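Long-range contacts in xyloglucanase (Paenibacillus pabuli, PDB 2JEQ), which hydrolyses xyloglucan, probably by cutting beta-1,4 linkages within its glucan backbone: residues 133-138 against 179-184; 57-62 against 92-97. One frame throughout, in Å; residues are numbered along the deposited sequence.

Interaction 1. Residues 133-138 against 179-184; sequences DGYNSV and SMNEVF. With XYS (alpha-D-xylopyranose), chain B; BGC (beta-D-glucopyranose), chain C; GAL (beta-D-galactopyranose), chain D.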
# COMPACT_ATOMS: atom_id res chain seq x y z
N ASP A 133 -0.22 -11.65 5.08
CA ASP A 133 0.17 -12.17 6.40
C ASP A 133 -0.50 -11.48 7.58
O ASP A 133 -0.74 -12.12 8.60
CB ASP A 133 1.69 -12.13 6.59
CG ASP A 133 2.41 -12.93 5.53
OD1 ASP A 133 2.36 -12.51 4.36
OD2 ASP A 133 3.04 -13.96 5.86
N GLY A 134 -0.82 -10.20 7.40
CA GLY A 134 -1.40 -9.37 8.47
C GLY A 134 -2.90 -9.49 8.63
O GLY A 134 -3.45 -8.92 9.56
N TYR A 135 -3.56 -10.25 7.73
CA TYR A 135 -5.03 -10.37 7.67
C TYR A 135 -5.57 -11.58 8.39
O TYR A 135 -5.13 -12.71 8.15
CB TYR A 135 -5.51 -10.49 6.22
CG TYR A 135 -5.58 -9.21 5.42
CD1 TYR A 135 -6.40 -8.15 5.83
CD2 TYR A 135 -4.92 -9.09 4.20
CE1 TYR A 135 -6.47 -6.99 5.11
CE2 TYR A 135 -4.99 -7.90 3.45
CZ TYR A 135 -5.79 -6.87 3.91
OH TYR A 135 -5.91 -5.72 3.21
N ASN A 136 -6.58 -11.35 9.24
CA ASN A 136 -7.35 -12.41 9.85
C ASN A 136 -8.08 -13.23 8.81
O ASN A 136 -8.32 -14.42 9.00
CB ASN A 136 -8.38 -11.80 10.82
CG ASN A 136 -7.81 -11.51 12.18
OD1 ASN A 136 -7.45 -10.37 12.49
ND2 ASN A 136 -7.78 -12.52 13.04
N SER A 137 -8.44 -12.59 7.70
CA SER A 137 -9.30 -13.19 6.68
C SER A 137 -8.51 -13.96 5.60
O SER A 137 -9.10 -14.58 4.70
CB SER A 137 -10.14 -12.09 6.04
OG SER A 137 -9.29 -11.18 5.37
N VAL A 138 -7.18 -13.90 5.66
CA VAL A 138 -6.33 -14.59 4.66
C VAL A 138 -5.85 -15.89 5.30
O VAL A 138 -5.26 -15.88 6.40
CB VAL A 138 -5.15 -13.68 4.14
CG1 VAL A 138 -4.14 -14.45 3.27
CG2 VAL A 138 -5.68 -12.51 3.34
N SER A 179 6.25 -1.86 6.40
CA SER A 179 6.26 -2.84 7.50
C SER A 179 5.14 -3.87 7.43
O SER A 179 5.28 -5.04 7.83
CB SER A 179 6.14 -2.09 8.84
OG SER A 179 4.84 -1.49 8.92
N MET A 180 3.99 -3.41 6.98
CA MET A 180 2.83 -4.27 6.87
C MET A 180 1.82 -3.52 6.04
O MET A 180 2.09 -2.40 5.58
CB MET A 180 2.29 -4.65 8.26
CG MET A 180 2.06 -3.46 9.17
SD MET A 180 2.28 -3.96 10.91
CE MET A 180 1.43 -2.57 11.63
N ASN A 181 0.66 -4.14 5.84
CA ASN A 181 -0.32 -3.62 4.90
C ASN A 181 -1.48 -3.05 5.68
O ASN A 181 -1.33 -1.98 6.28
CB ASN A 181 -0.77 -4.70 3.90
CG ASN A 181 -1.92 -4.23 3.01
OD1 ASN A 181 -1.92 -3.10 2.51
ND2 ASN A 181 -2.93 -5.08 2.86
N GLU A 182 -2.60 -3.76 5.73
CA GLU A 182 -3.77 -3.30 6.51
C GLU A 182 -3.95 -4.16 7.76
O GLU A 182 -4.46 -5.29 7.70
CB GLU A 182 -5.04 -3.30 5.66
CG GLU A 182 -5.04 -2.31 4.50
CD GLU A 182 -6.31 -2.39 3.64
OE1 GLU A 182 -7.05 -3.43 3.70
OE2 GLU A 182 -6.53 -1.42 2.87
N VAL A 183 -3.55 -3.62 8.90
CA VAL A 183 -3.44 -4.43 10.09
C VAL A 183 -4.47 -3.96 11.12
O VAL A 183 -4.45 -2.81 11.53
CB VAL A 183 -1.97 -4.43 10.66
CG1 VAL A 183 -1.90 -5.11 12.01
CG2 VAL A 183 -1.01 -5.05 9.67
N PHE A 184 -5.36 -4.89 11.49
CA PHE A 184 -6.46 -4.67 12.41
C PHE A 184 -7.08 -6.00 12.87
O PHE A 184 -6.57 -7.08 12.52
CB PHE A 184 -7.47 -3.62 11.88
CG PHE A 184 -8.52 -4.16 10.92
CD1 PHE A 184 -8.17 -4.90 9.79
CD2 PHE A 184 -9.86 -3.88 11.14
CE1 PHE A 184 -9.15 -5.40 8.90
CE2 PHE A 184 -10.87 -4.36 10.26
CZ PHE A 184 -10.51 -5.11 9.13
C1 XYS B . -8.17 -10.91 0.59
C2 XYS B . -9.12 -11.33 1.71
C3 XYS B . -9.78 -10.06 2.23
C4 XYS B . -8.76 -9.01 2.63
C5 XYS B . -7.72 -8.82 1.52
O2 XYS B . -10.15 -12.15 1.20
O3 XYS B . -10.64 -10.30 3.32
O4 XYS B . -9.53 -7.85 2.81
O5 XYS B . -7.22 -10.09 1.10
C2 BGC C . -6.01 -4.44 0.09
C3 BGC C . -6.03 -5.22 -1.22
C4 BGC C . -7.48 -5.39 -1.75
C5 BGC C . -8.21 -4.03 -1.73
C6 BGC C . -9.65 -3.98 -2.27
C1 BGC C . -6.81 -3.18 -0.18
O1 BGC C . -6.67 -2.21 0.82
O2 BGC C . -4.67 -4.15 0.47
O3 BGC C . -5.44 -6.47 -1.00
O4 BGC C . -7.43 -5.93 -3.05
O5 BGC C . -8.14 -3.59 -0.38
O6 BGC C . -10.49 -4.90 -1.59
C1 GAL D . -9.93 -13.56 1.39
C2 GAL D . -11.17 -14.32 0.87
C3 GAL D . -10.94 -15.83 0.90
C4 GAL D . -9.56 -16.21 0.34
C5 GAL D . -8.49 -15.40 1.08
C6 GAL D . -7.06 -15.78 0.71
O2 GAL D . -12.29 -13.98 1.67
O3 GAL D . -11.96 -16.53 0.20
O4 GAL D . -9.51 -15.94 -1.06
O5 GAL D . -8.73 -14.03 0.81
O6 GAL D . -6.73 -16.93 1.46
O HOH W 1 -5.39 -7.08 9.46
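The Tyr135 ring turns one face to the bound xylose, whose C4 sits 3.8 Å above the ring plane, over its centre, while Glu182 OE1 meets the ring at its phenolic edge, in plane. The carboxylate stands nearly upright to the ring, at 84°, and Tyr135 OH gives it a short hydrogen bond, 2.6 Å to Glu182 OE1, arriving from above the carboxylate plane. The CB of Tyr135 leads off from the facing loop, but with CG beside the backbone N (chi1 -79°) the phenol returns to the glutamate. Both loops follow strands of a (beta/alpha)8 barrel, 125-129 and 175-178, and the Asn-Glu pair after the fourth strand is a hallmark of family 5 glycoside hydrolases. Asn181 ND2 lies obliquely to the tyrosine ring and donates to O2 of the glucose at 3.1 Å, while Asn181 OD1 is hydrogen-bonded to Arg87; Glu182 OE2 is bonded to His264. Ser137 adds a grip on the xylose, its OG 2.6 Å from O3 of that sugar. One water joins the backbones, 2.7 Å from both Gly134 O and Glu182 O and placed to donate to either, and it accepts the N-H of Phe184 at 3.0 Å.

Interaction 2. Residues 57-62 against 92-97; sequences NGTPNE and YLNNIG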
# COMPACT_ATOMS: atom_id res chain seq x y z
N ASN A 57 -4.72 -21.51 -0.24
CA ASN A 57 -4.49 -22.48 0.82
C ASN A 57 -3.25 -22.13 1.64
O ASN A 57 -2.60 -23.03 2.17
CB ASN A 57 -4.38 -23.89 0.25
CG ASN A 57 -5.74 -24.47 -0.14
OD1 ASN A 57 -5.82 -25.30 -1.05
ND2 ASN A 57 -6.81 -24.03 0.54
N GLY A 58 -2.95 -20.84 1.73
CA GLY A 58 -1.81 -20.35 2.51
C GLY A 58 -0.49 -20.24 1.79
O GLY A 58 0.50 -19.83 2.39
N THR A 59 -0.46 -20.61 0.51
CA THR A 59 0.78 -20.62 -0.26
C THR A 59 0.76 -19.53 -1.35
O THR A 59 -0.06 -19.58 -2.27
CB THR A 59 1.06 -22.03 -0.91
OG1 THR A 59 1.20 -23.03 0.12
CG2 THR A 59 2.35 -22.00 -1.73
N PRO A 60 1.67 -18.55 -1.25
CA PRO A 60 1.78 -17.45 -2.23
C PRO A 60 2.03 -17.95 -3.65
O PRO A 60 2.83 -18.86 -3.86
CB PRO A 60 2.99 -16.66 -1.74
CG PRO A 60 3.06 -16.96 -0.28
CD PRO A 60 2.63 -18.40 -0.16
N ASN A 61 1.38 -17.32 -4.63
CA ASN A 61 1.34 -17.83 -5.98
C ASN A 61 0.83 -16.70 -6.85
O ASN A 61 -0.37 -16.40 -6.80
CB ASN A 61 0.40 -19.06 -6.04
CG ASN A 61 0.31 -19.68 -7.44
OD1 ASN A 61 0.74 -19.08 -8.42
ND2 ASN A 61 -0.22 -20.91 -7.52
N GLU A 62 1.73 -16.08 -7.63
CA GLU A 62 1.42 -14.83 -8.33
C GLU A 62 0.37 -14.96 -9.46
O GLU A 62 -0.21 -13.97 -9.90
CB GLU A 62 2.71 -14.12 -8.79
CG GLU A 62 3.24 -14.49 -10.18
CD GLU A 62 4.69 -14.04 -10.39
OE1 GLU A 62 5.60 -14.64 -9.75
OE2 GLU A 62 4.93 -13.09 -11.17
N TYR A 92 3.88 -13.77 2.43
CA TYR A 92 4.83 -14.79 2.81
C TYR A 92 4.16 -16.09 3.25
O TYR A 92 4.35 -17.13 2.62
CB TYR A 92 5.81 -14.20 3.82
CG TYR A 92 6.70 -13.17 3.12
CD1 TYR A 92 7.92 -13.55 2.58
CD2 TYR A 92 6.29 -11.83 2.92
CE1 TYR A 92 8.76 -12.62 1.88
CE2 TYR A 92 7.15 -10.89 2.24
CZ TYR A 92 8.38 -11.33 1.73
OH TYR A 92 9.26 -10.49 1.05
N LEU A 93 3.37 -16.03 4.32
CA LEU A 93 2.47 -17.12 4.71
C LEU A 93 3.19 -18.47 4.84
O LEU A 93 4.12 -18.59 5.65
CB LEU A 93 1.24 -17.18 3.77
CG LEU A 93 0.45 -15.86 3.61
CD1 LEU A 93 -0.58 -15.88 2.47
CD2 LEU A 93 -0.23 -15.44 4.90
N ASN A 94 2.78 -19.49 4.09
CA ASN A 94 3.38 -20.80 4.26
C ASN A 94 4.77 -20.98 3.64
O ASN A 94 5.44 -21.97 3.90
CB ASN A 94 2.44 -21.92 3.87
CG ASN A 94 1.27 -22.05 4.85
OD1 ASN A 94 1.35 -21.64 6.02
ND2 ASN A 94 0.17 -22.63 4.38
N ASN A 95 5.20 -19.98 2.88
CA ASN A 95 6.57 -19.91 2.40
C ASN A 95 7.59 -19.59 3.51
O ASN A 95 8.80 -19.60 3.28
CB ASN A 95 6.67 -18.90 1.24
CG ASN A 95 6.17 -19.49 -0.07
OD1 ASN A 95 6.24 -18.85 -1.13
ND2 ASN A 95 5.70 -20.73 -0.01
N ILE A 96 7.08 -19.35 4.71
CA ILE A 96 7.89 -19.19 5.91
C ILE A 96 8.01 -20.54 6.62
O ILE A 96 6.99 -21.15 7.02
CB ILE A 96 7.28 -18.16 6.90
CG1 ILE A 96 7.10 -16.81 6.24
CG2 ILE A 96 8.20 -17.97 8.12
CD1 ILE A 96 6.24 -15.91 7.05
N GLY A 97 9.24 -20.99 6.79
CA GLY A 97 9.51 -22.27 7.46
C GLY A 97 9.19 -22.20 8.95
O GLY A 97 8.78 -21.14 9.47
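Pro60 and Asn95 approach each other from opposite directions, the proline ring meeting the flat amide. Pro60 ends the second strand of a small beta hairpin, strands 55-56 and 59-60 joined by Asn57 and Gly58 in a type I' turn, and this hairpin packs on the loop that follows the second strand of the (beta/alpha)8 barrel. Pro60 CD lies over the amide face, 3.7 Å from Asn95 CG and almost as near to both ends of the group. The amide reaches that place because CG stands beside the backbone N (chi1 -79°), and a side chain whose first bond points neither at the hairpin nor away from it is thereby brought round to it. Its ND2 also touches the Thr59 methyl, CG2, at 4.0 Å, the two side chains crossing at about a right angle; Thr59 meets Asn94 at a similar angle on its hydroxyl branch. With an alanine here the amide would be gone, and a gap would probably open beside Pro60 CD, leaving the Thr59 methyl without its neighbour as well. Trp108, from helix 106-120, touches both Pro60 and Asn95. On its CG side the proline presses against a carbonyl, Pro60 CG lying 3.2 Å from Tyr92 O, an oxygen that also accepts the N-H of Asn95 in the short 3-10 turn. Gly58 has backbone angles that call for a residue without a side chain, and a CB there would run into the Asn94 amide. The single backbone bond between the segments runs from Asn94 N to Gly58 O, 2.9 Å long and fairly straight (155° at the hydrogen). That same oxygen is flanked by two methylenes, Leu93 CB at 3.1 Å and Asn94 CB at 3.2 Å.

In the fold
Interactions 1 and 2 show how neighbouring barrel loops are joined beside the bound sugars. Their centres are 14 Å apart, and Asp133 joins them: its OD1 is 2.8 Å from Tyr92 N and its OD2 is 2.6 Å from Leu93 N, both probable hydrogen bonds that tie the loop after the second strand to the loop after the third. Val138 CG1 adds an apolar touch on Leu93 CD1 at 3.9 Å. Interaction 1 borders the xylose, and its glucose is also bonded by His131 and Glu323. Interaction 2 lies farther from the chain centre, about 19 Å against 11 Å centre to centre, yet Asn57 touches Gln139, whose backbone N bonds the galactose.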